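Local coordinates for protein Fe-superoxide dismutase homolog (Plasmodium berghei, PDB 2A03) that probably catalyses the dismutation of superoxide radicals to hydrogen peroxide and dioxygen at a single bound metal ion, as a member of the iron/manganese superoxide dismutase family, at residues Pro25-Glu30 / Leu181-Ala186; Thr54-Lys59 / Leu65-Gly70; Gln78-Ser83 / Gly159-Thr164; Cys124-Ser129 / Cys165-His170. One frame throughout, in Å; residues are numbered along the deposited sequence.

Interaction 1 of 4, residues Pro25-Glu30 / Leu181-Ala186; sequences PHISEE and LSYVKA. With ZN (zinc ion), chain D.
Ala186 sets its methyl group against the backbone and the root of the side chain of His26: CB lies 3.6 Å from His26 O and 3.9 Å from His26 CB. Its own carbonyl oxygen sits obliquely beside the imidazole, with Ala186 O 3.9 Å from His26 CG, yet no hydrogen bond joins the two segments. The His26 ring is turned beside its backbone N, with CG anti to the carbonyl carbon (chi1 -48°), and this sends NE2 out past the end of helix 180-187. There His26 NE2 binds a zinc ion at 2.3 Å, together with water 1 and water 2, while Pro25 CD lies over the centre of one imidazole face. The zinc site is distinct from the manganese centre of the enzyme. One residue on, Ile27 reaches the edge of the Tyr183 phenol with the tip of its longer branch, CD1 to CE1 4.1 Å. The contact thus joins the N-terminal alpha-hairpin domain, at the start of its long helix 29-51, to a helix of the C-terminal domain of the superoxide dismutase fold. Ser28 is the N-cap of that long helix, its OG paired with Thr31 N and with Asp175. Tyr176 contributes a hydroxyl to His26 O and packs on Ala186. The Tyr183 hydroxyl is hydrogen-bonded to Asp166 O and Tyr85 OH, which holds the phenol about 8 Å (side chain to ion) from the manganese.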
loop_
_atom_site.group_PDB
_atom_site.type_symbol
_atom_site.label_atom_id
_atom_site.label_comp_id
_atom_site.label_asym_id
_atom_site.label_seq_id
_atom_site.Cartn_x
_atom_site.Cartn_y
_atom_site.Cartn_z
ATOM N N PRO A 25 17.586 14.158 -8.978
ATOM C CA PRO A 25 16.540 14.427 -7.979
ATOM C C PRO A 25 15.260 13.636 -8.223
ATOM O O PRO A 25 14.324 13.753 -7.436
ATOM C CB PRO A 25 16.232 15.902 -8.197
ATOM C CG PRO A 25 16.402 16.058 -9.687
ATOM C CD PRO A 25 17.593 15.187 -10.034
ATOM N N HIS A 26 15.221 12.849 -9.297
ATOM C CA HIS A 26 14.028 12.120 -9.662
ATOM C C HIS A 26 13.604 11.124 -8.582
ATOM O O HIS A 26 12.449 11.128 -8.149
ATOM C CB HIS A 26 14.267 11.396 -10.971
ATOM C CG HIS A 26 14.870 12.273 -12.017
ATOM N ND1 HIS A 26 14.293 13.462 -12.407
ATOM C CD2 HIS A 26 16.025 12.161 -12.715
ATOM C CE1 HIS A 26 15.047 14.021 -13.331
ATOM N NE2 HIS A 26 16.098 13.250 -13.539
ATOM N N ILE A 27 14.532 10.255 -8.186
ATOM C CA ILE A 27 14.379 9.471 -6.964
ATOM C C ILE A 27 15.601 9.796 -6.085
ATOM O O ILE A 27 16.761 9.721 -6.530
ATOM C CB ILE A 27 14.206 7.957 -7.235
ATOM C CG1 ILE A 27 12.940 7.709 -8.073
ATOM C CG2 ILE A 27 14.078 7.171 -5.931
ATOM C CD1 ILE A 27 12.861 6.315 -8.696
ATOM N N SER A 28 15.330 10.211 -4.853
ATOM C CA SER A 28 16.403 10.624 -3.961
ATOM C C SER A 28 17.300 9.474 -3.470
ATOM O O SER A 28 16.923 8.290 -3.478
ATOM C CB SER A 28 15.848 11.403 -2.762
ATOM O OG SER A 28 15.331 10.532 -1.786
ATOM N N GLU A 29 18.494 9.870 -3.056
ATOM C CA GLU A 29 19.446 9.001 -2.385
ATOM C C GLU A 29 18.840 8.338 -1.163
ATOM O O GLU A 29 18.981 7.122 -0.983
ATOM C CB GLU A 29 20.680 9.792 -1.986
ATOM C CG GLU A 29 21.811 8.930 -1.518
ATOM C CD GLU A 29 22.927 9.743 -0.896
ATOM O OE1 GLU A 29 22.731 10.302 0.213
ATOM O OE2 GLU A 29 24.000 9.821 -1.512
ATOM N N GLU A 30 18.151 9.122 -0.344
ATOM C CA GLU A 30 17.480 8.570 0.812
ATOM C C GLU A 30 16.436 7.505 0.428
ATOM O O GLU A 30 16.337 6.462 1.086
ATOM C CB GLU A 30 16.838 9.678 1.640
ATOM C CG GLU A 30 16.077 9.170 2.861
ATOM C CD GLU A 30 15.454 10.293 3.667
ATOM O OE1 GLU A 30 15.567 11.471 3.241
ATOM O OE2 GLU A 30 14.855 9.983 4.730
ATOM N N LEU A 181 1.819 11.716 -8.808
ATOM C CA LEU A 181 1.919 12.251 -10.164
ATOM C C LEU A 181 3.319 12.763 -10.433
ATOM O O LEU A 181 3.902 12.459 -11.472
ATOM C CB LEU A 181 0.910 13.381 -10.374
ATOM C CG LEU A 181 0.737 13.905 -11.803
ATOM C CD1 LEU A 181 -0.285 13.048 -12.558
ATOM C CD2 LEU A 181 0.288 15.351 -11.808
ATOM N N SER A 182 3.872 13.516 -9.477
ATOM C CA SER A 182 5.237 14.022 -9.593
ATOM C C SER A 182 6.249 12.886 -9.627
ATOM O O SER A 182 7.227 12.944 -10.347
ATOM C CB SER A 182 5.562 14.967 -8.448
ATOM O OG SER A 182 4.854 16.170 -8.590
ATOM N N TYR A 183 6.030 11.855 -8.826
ATOM C CA TYR A 183 6.899 10.688 -8.879
ATOM C C TYR A 183 6.848 10.041 -10.286
ATOM O O TYR A 183 7.880 9.757 -10.897
ATOM C CB TYR A 183 6.484 9.692 -7.799
ATOM C CG TYR A 183 6.992 8.293 -8.004
ATOM C CD1 TYR A 183 8.337 7.996 -7.861
ATOM C CD2 TYR A 183 6.125 7.259 -8.307
ATOM C CE1 TYR A 183 8.817 6.694 -8.035
ATOM C CE2 TYR A 183 6.598 5.947 -8.489
ATOM C CZ TYR A 183 7.939 5.674 -8.344
ATOM O OH TYR A 183 8.412 4.384 -8.509
ATOM N N VAL A 184 5.644 9.826 -10.803
ATOM C CA VAL A 184 5.516 9.221 -12.117
ATOM C C VAL A 184 6.206 10.095 -13.183
ATOM O O VAL A 184 6.950 9.571 -14.032
ATOM C CB VAL A 184 4.028 8.889 -12.461
ATOM C CG1 VAL A 184 3.882 8.494 -13.910
ATOM C CG2 VAL A 184 3.530 7.764 -11.568
ATOM N N LYS A 185 6.017 11.408 -13.109
ATOM C CA LYS A 185 6.689 12.303 -14.059
ATOM C C LYS A 185 8.205 12.165 -13.958
ATOM O O LYS A 185 8.893 12.057 -14.972
ATOM C CB LYS A 185 6.283 13.764 -13.856
ATOM C CG LYS A 185 4.894 14.052 -14.340
ATOM C CD LYS A 185 4.550 15.556 -14.263
ATOM C CE LYS A 185 3.028 15.787 -14.467
ATOM N NZ LYS A 185 2.602 15.567 -15.906
ATOM N N ALA A 186 8.711 12.156 -12.727
ATOM C CA ALA A 186 10.125 11.951 -12.481
ATOM C C ALA A 186 10.653 10.630 -13.049
ATOM O O ALA A 186 11.752 10.571 -13.607
ATOM C CB ALA A 186 10.394 12.015 -11.002
HETATM ZN ZN ZN D . 17.813 13.203 -15.130
HETATM O O HOH W 1 17.286 11.977 -17.235
HETATM O O HOH W 2 16.518 14.959 -15.791
#

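Interaction 2 of 4, residues Thr54-Lys59 / Leu65-Gly70; sequences TPLANK and LKESTG
Leu56 and Lys59 both reach Glu67, from a loop folded into two successive type I beta turns. The first turn, Thr54 to Ala57, is doubly secured, since Ala57 N returns to Thr54 O and Thr54 OG1 also accepts from Leu56 N at 3.2 Å, forming an ST turn; the same hydroxyl pairs with Ile51 O at the end of the preceding helix. Leu56 then directs its side chain at the other segment. Its two methyls divide the work: CD2 comes 3.5 Å from Glu67 OE1, and CD1 reaches Ser68 CB at 4.4 Å, with the leucine and glutamate chains sliding past one another in opposite directions. A second turn, Leu56 to Lys59, brings the lysine round. Bends at chi2 (-69°) and chi4 (59°) fold the Lys59 chain so that it crosses the extended Glu67 at nearly a right angle. Lys59 NZ meets OE1 of Glu67 on the syn lone pair at 2.7 Å, a salt bridge that lies beside the Leu56 methyl. Glu67 is the last residue of helix 61-67, and Ser68, where the chain leaves helical geometry, turns its OG back to Ile64 O. The contact folds the loop that follows helix 29-51 back onto the C-terminal end of helix 61-67 in the alpha-hairpin domain, with Leu56 and Ser68 resting on Ile72 and Phe73 of helix 70-87.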
loop_
_atom_site.group_PDB
_atom_site.type_symbol
_atom_site.label_atom_id
_atom_site.label_comp_id
_atom_site.label_asym_id
_atom_site.label_seq_id
_atom_site.Cartn_x
_atom_site.Cartn_y
_atom_site.Cartn_z
ATOM N N THR A 54 12.496 -25.913 5.984
ATOM C CA THR A 54 11.316 -26.348 5.245
ATOM C C THR A 54 11.819 -27.039 3.998
ATOM O O THR A 54 13.009 -27.016 3.734
ATOM C CB THR A 54 10.390 -25.178 4.835
ATOM O OG1 THR A 54 10.978 -24.424 3.767
ATOM C CG2 THR A 54 10.096 -24.263 6.008
ATOM N N PRO A 55 10.934 -27.714 3.252
ATOM C CA PRO A 55 11.370 -28.318 1.978
ATOM C C PRO A 55 11.842 -27.345 0.891
ATOM O O PRO A 55 12.351 -27.790 -0.143
ATOM C CB PRO A 55 10.129 -29.106 1.520
ATOM C CG PRO A 55 9.337 -29.351 2.806
ATOM C CD PRO A 55 9.542 -28.084 3.588
ATOM N N LEU A 56 11.694 -26.042 1.122
ATOM C CA LEU A 56 12.095 -25.022 0.156
ATOM C C LEU A 56 13.443 -24.392 0.494
ATOM O O LEU A 56 13.897 -23.492 -0.217
ATOM C CB LEU A 56 11.055 -23.898 0.110
ATOM C CG LEU A 56 9.639 -24.258 -0.348
ATOM C CD1 LEU A 56 8.740 -23.046 -0.152
ATOM C CD2 LEU A 56 9.629 -24.714 -1.810
ATOM N N ALA A 57 14.057 -24.863 1.584
ATOM C CA ALA A 57 15.261 -24.260 2.153
ATOM C C ALA A 57 16.373 -24.050 1.138
ATOM O O ALA A 57 17.006 -22.993 1.108
ATOM C CB ALA A 57 15.774 -25.120 3.296
ATOM N N ASN A 58 16.604 -25.062 0.311
ATOM C CA ASN A 58 17.695 -25.040 -0.652
ATOM C C ASN A 58 17.243 -24.773 -2.090
ATOM O O ASN A 58 17.972 -25.063 -3.024
ATOM C CB ASN A 58 18.475 -26.356 -0.565
ATOM C CG ASN A 58 19.040 -26.597 0.827
ATOM O OD1 ASN A 58 19.730 -25.740 1.383
ATOM N ND2 ASN A 58 18.727 -27.747 1.406
ATOM N N LYS A 59 16.042 -24.223 -2.260
ATOM C CA LYS A 59 15.543 -23.875 -3.585
ATOM C C LYS A 59 16.034 -22.495 -3.990
ATOM O O LYS A 59 16.259 -21.611 -3.150
ATOM C CB LYS A 59 14.007 -23.888 -3.626
ATOM C CG LYS A 59 13.350 -25.231 -3.350
ATOM C CD LYS A 59 13.595 -26.219 -4.474
ATOM C CE LYS A 59 12.899 -27.563 -4.213
ATOM N NZ LYS A 59 11.420 -27.389 -4.056
ATOM N N LEU A 65 9.473 -19.153 -6.722
ATOM C CA LEU A 65 8.427 -18.403 -7.418
ATOM C C LEU A 65 7.404 -19.300 -8.131
ATOM O O LEU A 65 6.225 -18.987 -8.168
ATOM C CB LEU A 65 9.042 -17.411 -8.412
ATOM C CG LEU A 65 9.762 -16.211 -7.785
ATOM C CD1 LEU A 65 10.659 -15.513 -8.822
ATOM C CD2 LEU A 65 8.777 -15.240 -7.196
ATOM N N LYS A 66 7.840 -20.414 -8.694
ATOM C CA LYS A 66 6.901 -21.289 -9.384
ATOM C C LYS A 66 6.113 -22.191 -8.403
ATOM O O LYS A 66 4.970 -22.553 -8.669
ATOM C CB LYS A 66 7.637 -22.116 -10.451
ATOM N N GLU A 67 6.693 -22.523 -7.253
ATOM C CA GLU A 67 6.048 -23.474 -6.344
ATOM C C GLU A 67 5.206 -22.831 -5.221
ATOM O O GLU A 67 4.100 -23.293 -4.926
ATOM C CB GLU A 67 7.115 -24.399 -5.741
ATOM C CG GLU A 67 7.981 -25.110 -6.802
ATOM C CD GLU A 67 9.187 -25.844 -6.215
ATOM O OE1 GLU A 67 9.206 -26.063 -4.971
ATOM O OE2 GLU A 67 10.102 -26.211 -7.004
ATOM N N SER A 68 5.708 -21.750 -4.630
ATOM C CA SER A 68 5.218 -21.274 -3.333
ATOM C C SER A 68 3.879 -20.511 -3.314
ATOM O O SER A 68 3.361 -20.112 -4.343
ATOM C CB SER A 68 6.302 -20.415 -2.700
ATOM O OG SER A 68 6.515 -19.225 -3.440
ATOM N N THR A 69 3.347 -20.299 -2.111
ATOM C CA THR A 69 2.144 -19.494 -1.911
ATOM C C THR A 69 2.299 -18.554 -0.697
ATOM O O THR A 69 3.326 -18.563 -0.012
ATOM C CB THR A 69 0.889 -20.399 -1.721
ATOM O OG1 THR A 69 1.097 -21.303 -0.625
ATOM C CG2 THR A 69 0.615 -21.230 -2.991
ATOM N N GLY A 70 1.282 -17.729 -0.451
ATOM C CA GLY A 70 1.218 -16.915 0.745
ATOM C C GLY A 70 2.402 -15.986 0.938
ATOM O O GLY A 70 2.942 -15.433 -0.026
#

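Interaction 3 of 4, residues Gln78-Ser83 / Gly159-Thr164; sequences QIWNHS and GIPILT. With MN (manganese (II) ion), chain C.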
loop_
_atom_site.group_PDB
_atom_site.type_symbol
_atom_site.label_atom_id
_atom_site.label_comp_id
_atom_site.label_asym_id
_atom_site.label_seq_id
_atom_site.Cartn_x
_atom_site.Cartn_y
_atom_site.Cartn_z
ATOM N N GLN A 78 8.399 -10.093 -4.417
ATOM C CA GLN A 78 8.869 -8.726 -4.186
ATOM C C GLN A 78 10.365 -8.614 -4.421
ATOM O O GLN A 78 10.841 -7.573 -4.876
ATOM C CB GLN A 78 8.485 -8.211 -2.778
ATOM C CG GLN A 78 6.984 -7.843 -2.645
ATOM C CD GLN A 78 6.595 -6.600 -3.460
ATOM O OE1 GLN A 78 6.354 -6.680 -4.663
ATOM N NE2 GLN A 78 6.533 -5.444 -2.793
ATOM N N ILE A 79 11.110 -9.674 -4.127
ATOM C CA ILE A 79 12.540 -9.673 -4.426
ATOM C C ILE A 79 12.725 -9.508 -5.943
ATOM O O ILE A 79 13.500 -8.660 -6.402
ATOM C CB ILE A 79 13.239 -10.974 -3.965
ATOM C CG1 ILE A 79 13.134 -11.160 -2.449
ATOM C CG2 ILE A 79 14.701 -10.968 -4.391
ATOM C CD1 ILE A 79 13.628 -12.523 -1.952
ATOM N N TRP A 80 12.007 -10.327 -6.704
ATOM C CA TRP A 80 12.104 -10.325 -8.158
ATOM C C TRP A 80 11.623 -8.996 -8.730
ATOM O O TRP A 80 12.266 -8.422 -9.599
ATOM C CB TRP A 80 11.288 -11.486 -8.768
ATOM C CG TRP A 80 11.578 -11.669 -10.217
ATOM C CD1 TRP A 80 12.522 -12.495 -10.764
ATOM C CD2 TRP A 80 10.960 -10.979 -11.324
ATOM N NE1 TRP A 80 12.524 -12.365 -12.123
ATOM C CE2 TRP A 80 11.585 -11.434 -12.493
ATOM C CE3 TRP A 80 9.959 -10.015 -11.426
ATOM C CZ2 TRP A 80 11.231 -10.975 -13.756
ATOM C CZ3 TRP A 80 9.609 -9.553 -12.664
ATOM C CH2 TRP A 80 10.249 -10.029 -13.824
ATOM N N ASN A 81 10.467 -8.538 -8.253
ATOM C CA ASN A 81 9.886 -7.279 -8.709
ATOM C C ASN A 81 10.852 -6.092 -8.499
ATOM O O ASN A 81 11.040 -5.276 -9.397
ATOM C CB ASN A 81 8.559 -6.991 -8.001
ATOM C CG ASN A 81 7.473 -8.024 -8.295
ATOM O OD1 ASN A 81 7.529 -8.759 -9.287
ATOM N ND2 ASN A 81 6.465 -8.081 -7.407
ATOM N N HIS A 82 11.457 -5.997 -7.316
ATOM C CA HIS A 82 12.363 -4.884 -7.023
ATOM C C HIS A 82 13.628 -4.930 -7.840
ATOM O O HIS A 82 14.056 -3.908 -8.352
ATOM C CB HIS A 82 12.693 -4.806 -5.545
ATOM C CG HIS A 82 11.574 -4.239 -4.747
ATOM N ND1 HIS A 82 10.526 -5.012 -4.296
ATOM C CD2 HIS A 82 11.301 -2.966 -4.378
ATOM C CE1 HIS A 82 9.660 -4.236 -3.668
ATOM N NE2 HIS A 82 10.103 -2.989 -3.713
ATOM N N SER A 83 14.203 -6.112 -7.996
ATOM C CA SER A 83 15.340 -6.264 -8.898
ATOM C C SER A 83 14.988 -5.821 -10.320
ATOM O O SER A 83 15.810 -5.213 -10.996
ATOM C CB SER A 83 15.865 -7.709 -8.881
ATOM O OG SER A 83 16.402 -7.996 -7.599
ATOM N N GLY A 159 1.861 -11.904 -19.321
ATOM C CA GLY A 159 2.829 -11.376 -20.273
ATOM C C GLY A 159 4.257 -11.552 -19.824
ATOM O O GLY A 159 4.524 -11.978 -18.695
ATOM N N ILE A 160 5.177 -11.229 -20.723
ATOM C CA ILE A 160 6.596 -11.206 -20.402
ATOM C C ILE A 160 6.990 -9.765 -20.083
ATOM O O ILE A 160 6.879 -8.886 -20.939
ATOM C CB ILE A 160 7.445 -11.740 -21.571
ATOM C CG1 ILE A 160 7.030 -13.169 -21.913
ATOM C CG2 ILE A 160 8.927 -11.696 -21.219
ATOM C CD1 ILE A 160 7.558 -13.656 -23.263
ATOM N N PRO A 161 7.451 -9.526 -18.849
ATOM C CA PRO A 161 7.814 -8.188 -18.403
ATOM C C PRO A 161 8.971 -7.550 -19.192
ATOM O O PRO A 161 9.991 -8.217 -19.511
ATOM C CB PRO A 161 8.199 -8.392 -16.922
ATOM C CG PRO A 161 7.569 -9.703 -16.528
ATOM C CD PRO A 161 7.631 -10.524 -17.782
ATOM N N ILE A 162 8.782 -6.268 -19.493
ATOM C CA ILE A 162 9.742 -5.477 -20.263
ATOM C C ILE A 162 10.296 -4.350 -19.389
ATOM O O ILE A 162 11.511 -4.112 -19.367
ATOM C CB ILE A 162 9.074 -4.914 -21.532
ATOM C CG1 ILE A 162 8.551 -6.049 -22.413
ATOM C CG2 ILE A 162 10.024 -4.038 -22.324
ATOM C CD1 ILE A 162 9.606 -7.056 -22.880
ATOM N N LEU A 163 9.385 -3.668 -18.687
ATOM C CA LEU A 163 9.703 -2.637 -17.702
ATOM C C LEU A 163 8.655 -2.646 -16.601
ATOM O O LEU A 163 7.516 -3.057 -16.828
ATOM C CB LEU A 163 9.690 -1.249 -18.330
ATOM C CG LEU A 163 10.752 -0.918 -19.371
ATOM C CD1 LEU A 163 10.311 0.335 -20.130
ATOM C CD2 LEU A 163 12.151 -0.725 -18.714
ATOM N N THR A 164 9.028 -2.169 -15.415
ATOM C CA THR A 164 8.052 -1.982 -14.336
ATOM C C THR A 164 8.359 -0.688 -13.583
ATOM O O THR A 164 9.478 -0.200 -13.584
ATOM C CB THR A 164 8.032 -3.182 -13.306
ATOM O OG1 THR A 164 6.813 -3.167 -12.548
ATOM C CG2 THR A 164 9.202 -3.105 -12.320
HETATM MN MN MN C . 9.054 -1.212 -3.476
HETATM O O HOH W 3 7.167 -2.538 -3.621
#
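The Trp80 indole meets Pro161 obliquely, the far corner of its six-membered ring touching the proline: CH2 lies 3.8 Å from Pro161 CG. Asn81 OD1 sits in plane at the edge of the same indole, and Phe84 stacks on it. With CG anti to the backbone N (chi1 -169°), the indole swings off helix 70-87 to reach the strand. Two residues on, the His82 imidazole has Gln78 O almost exactly in its plane at ND1, 2.6 Å, while its other nitrogen, NE2, binds manganese at 2.1 Å. The ring of Trp131 meets it edge-to-face. Thr164 adds a looser contact, CG2 to Asn81 O. Ahead of it, Ile162 and Leu163 form a classic beta bulge opposite Leu134, where strand 160-166 turns a corner. Gln78 O accepts from His82 N and His82 ND1 on opposite faces of its plane, so the helix backbone itself orients the ligand. Gln78 OE1 receives Asn81 ND2, 3.1 Å, which also donates to Ala150 O, and Gln78 NE2 is offered to water 3, bound to the metal. A glutamine supplied from this helix to the metal-bound solvent is the arrangement of iron-type enzymes, in which it probably helps tune the metal's redox potential.

Interaction 4 of 4, residues Cys124-Ser129 / Cys165-His170; sequences CGHFGS and CDVWEH. With MN (manganese (II) ion), chain C.
Water 4 bridges the two backbones, donating to Gly128 O and to Val167 O, both at 2.7 Å. Beside it, Ser129 CB rests over the five-membered ring of Trp168 in a CH-pi contact, 3.5 Å from the centroid and 14° off the normal. Trp168 CG stands anti to the carbonyl carbon (chi1 -74°), which lays the indole against that CB. Metal-bound water 3 lies over the opposite face, nearer the rim, so the indole walls Ser129 off from the active site. The Ser129 hydroxyl pairs with Ser129 OG of the second subunit and with water 5. Farther from the metal, Val167 CG2 touches His126 CD2 at 4.1 Å; His126 NE2 bonds to Ser129 O and ND1 to Gln146. Asp166-His170, DVWEH, opens the metal-binding signature of iron/manganese superoxide dismutases. Asp166 OD2 binds manganese at 1.9 Å, while OD1 accepts from Trp168 N in an Asx turn that, with the metal bond, helps hold the carboxylate's rotation. His170 NE2 binds the manganese at 2.1 Å, and its ND1 is bonded to Glu169 of the second subunit, the reciprocal bridge of these dimers. The contact lies where the loop after helix 112-125 enters strand 130-136 and strand 160-166 ends, with Leu123 packed on Val167.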
loop_
_atom_site.group_PDB
_atom_site.type_symbol
_atom_site.label_atom_id
_atom_site.label_comp_id
_atom_site.label_asym_id
_atom_site.label_seq_id
_atom_site.Cartn_x
_atom_site.Cartn_y
_atom_site.Cartn_z
ATOM N N CYS A 124 -0.850 6.153 -12.012
ATOM C CA CYS A 124 -1.502 7.122 -11.115
ATOM C C CYS A 124 -2.858 6.710 -10.583
ATOM O O CYS A 124 -3.236 7.133 -9.520
ATOM C CB CYS A 124 -1.656 8.473 -11.805
ATOM S SG CYS A 124 -0.092 9.317 -11.994
ATOM N N GLY A 125 -3.600 5.913 -11.327
ATOM C CA GLY A 125 -4.917 5.474 -10.877
ATOM C C GLY A 125 -4.897 4.193 -10.045
ATOM O O GLY A 125 -5.917 3.797 -9.502
ATOM N N HIS A 126 -3.756 3.523 -9.940
ATOM C CA HIS A 126 -3.726 2.276 -9.188
ATOM C C HIS A 126 -3.975 2.507 -7.689
ATOM O O HIS A 126 -3.275 3.279 -7.027
ATOM C CB HIS A 126 -2.404 1.534 -9.388
ATOM C CG HIS A 126 -2.379 0.195 -8.719
ATOM N ND1 HIS A 126 -2.820 -0.952 -9.343
ATOM C CD2 HIS A 126 -2.033 -0.167 -7.463
ATOM C CE1 HIS A 126 -2.732 -1.967 -8.501
ATOM N NE2 HIS A 126 -2.260 -1.516 -7.352
ATOM N N PHE A 127 -4.972 1.825 -7.155
ATOM C CA PHE A 127 -5.375 2.025 -5.776
ATOM C C PHE A 127 -4.680 1.009 -4.886
ATOM O O PHE A 127 -4.698 -0.187 -5.173
ATOM C CB PHE A 127 -6.893 1.913 -5.644
ATOM C CG PHE A 127 -7.398 2.224 -4.274
ATOM C CD1 PHE A 127 -7.360 3.521 -3.788
ATOM C CD2 PHE A 127 -7.896 1.219 -3.458
ATOM C CE1 PHE A 127 -7.825 3.816 -2.506
ATOM C CE2 PHE A 127 -8.365 1.511 -2.178
ATOM C CZ PHE A 127 -8.329 2.809 -1.702
ATOM N N GLY A 128 -4.062 1.503 -3.811
ATOM C CA GLY A 128 -3.288 0.677 -2.915
ATOM C C GLY A 128 -1.881 0.392 -3.427
ATOM O O GLY A 128 -1.339 1.111 -4.266
ATOM N N SER A 129 -1.287 -0.668 -2.899
ATOM C CA SER A 129 0.065 -1.071 -3.257
ATOM C C SER A 129 0.052 -1.868 -4.546
ATOM O O SER A 129 -0.859 -2.647 -4.801
ATOM C CB SER A 129 0.666 -1.906 -2.126
ATOM O OG SER A 129 0.623 -1.180 -0.903
ATOM N N CYS A 165 7.342 -0.163 -12.928
ATOM C CA CYS A 165 7.486 0.945 -12.024
ATOM C C CYS A 165 6.707 0.599 -10.748
ATOM O O CYS A 165 5.544 0.199 -10.801
ATOM C CB CYS A 165 6.942 2.203 -12.681
ATOM S SG CYS A 165 6.904 3.647 -11.639
ATOM N N ASP A 166 7.393 0.706 -9.613
ATOM C CA ASP A 166 6.809 0.470 -8.292
ATOM C C ASP A 166 5.898 1.648 -7.906
ATOM O O ASP A 166 6.335 2.794 -7.905
ATOM C CB ASP A 166 7.972 0.346 -7.294
ATOM C CG ASP A 166 7.562 -0.233 -5.939
ATOM O OD1 ASP A 166 6.362 -0.482 -5.688
ATOM O OD2 ASP A 166 8.478 -0.461 -5.113
ATOM N N VAL A 167 4.645 1.366 -7.548
ATOM C CA VAL A 167 3.786 2.389 -6.963
ATOM C C VAL A 167 3.323 2.093 -5.525
ATOM O O VAL A 167 2.415 2.736 -5.042
ATOM C CB VAL A 167 2.569 2.746 -7.869
ATOM C CG1 VAL A 167 3.049 3.248 -9.256
ATOM C CG2 VAL A 167 1.609 1.586 -8.016
ATOM N N TRP A 168 3.969 1.162 -4.819
ATOM C CA TRP A 168 3.859 1.160 -3.335
ATOM C C TRP A 168 4.250 2.554 -2.831
ATOM O O TRP A 168 5.202 3.161 -3.351
ATOM C CB TRP A 168 4.794 0.138 -2.686
ATOM C CG TRP A 168 4.361 -1.296 -2.838
ATOM C CD1 TRP A 168 4.120 -1.976 -4.012
ATOM C CD2 TRP A 168 4.128 -2.236 -1.784
ATOM N NE1 TRP A 168 3.749 -3.267 -3.739
ATOM C CE2 TRP A 168 3.747 -3.454 -2.384
ATOM C CE3 TRP A 168 4.197 -2.164 -0.392
ATOM C CZ2 TRP A 168 3.442 -4.586 -1.635
ATOM C CZ3 TRP A 168 3.904 -3.283 0.338
ATOM C CH2 TRP A 168 3.528 -4.480 -0.280
ATOM N N GLU A 169 3.559 3.049 -1.807
ATOM C CA GLU A 169 3.835 4.394 -1.291
ATOM C C GLU A 169 5.320 4.600 -0.911
ATOM O O GLU A 169 5.840 5.718 -1.045
ATOM C CB GLU A 169 2.895 4.753 -0.132
ATOM C CG GLU A 169 1.508 5.083 -0.630
ATOM C CD GLU A 169 0.443 5.287 0.449
ATOM O OE1 GLU A 169 0.480 4.631 1.522
ATOM O OE2 GLU A 169 -0.482 6.087 0.184
ATOM N N HIS A 170 5.995 3.543 -0.458
ATOM C CA HIS A 170 7.400 3.649 -0.011
ATOM C C HIS A 170 8.363 3.987 -1.139
ATOM O O HIS A 170 9.488 4.438 -0.893
ATOM C CB HIS A 170 7.873 2.368 0.728
ATOM C CG HIS A 170 7.961 1.136 -0.129
ATOM N ND1 HIS A 170 7.274 -0.027 0.168
ATOM C CD2 HIS A 170 8.698 0.862 -1.238
ATOM C CE1 HIS A 170 7.559 -0.948 -0.739
ATOM N NE2 HIS A 170 8.416 -0.433 -1.608
HETATM MN MN MN C . 9.054 -1.212 -3.476
HETATM O O HOH W 4 0.482 2.748 -3.129
HETATM O O HOH W 5 2.276 1.131 -0.240
HETATM O O HOH W 3 7.167 -2.538 -3.621
#

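Interactions 3 and 4 meet at the manganese: His82 from one and Asp166 and His170 from the other bind it, with His35 as the fourth protein ligand, and both share water 3. They also touch through Gln78 NE2 and Trp168 CZ2, 3.4 Å apart, and they use consecutive parts of strand 160-166. Interaction 1 adjoins interaction 4, through the Tyr183 hydroxyl and where Leu181 CD1 packs on Cys124 SG at 3.8 Å, and its 25-30 and 181-186 segments enclose all the others along the chain. Interaction 2 is remote, its centre about 35 Å from that of interaction 1, yet Leu65 CD1 packs on Trp80 CD1 at 4.0 Å, linking it to interaction 3.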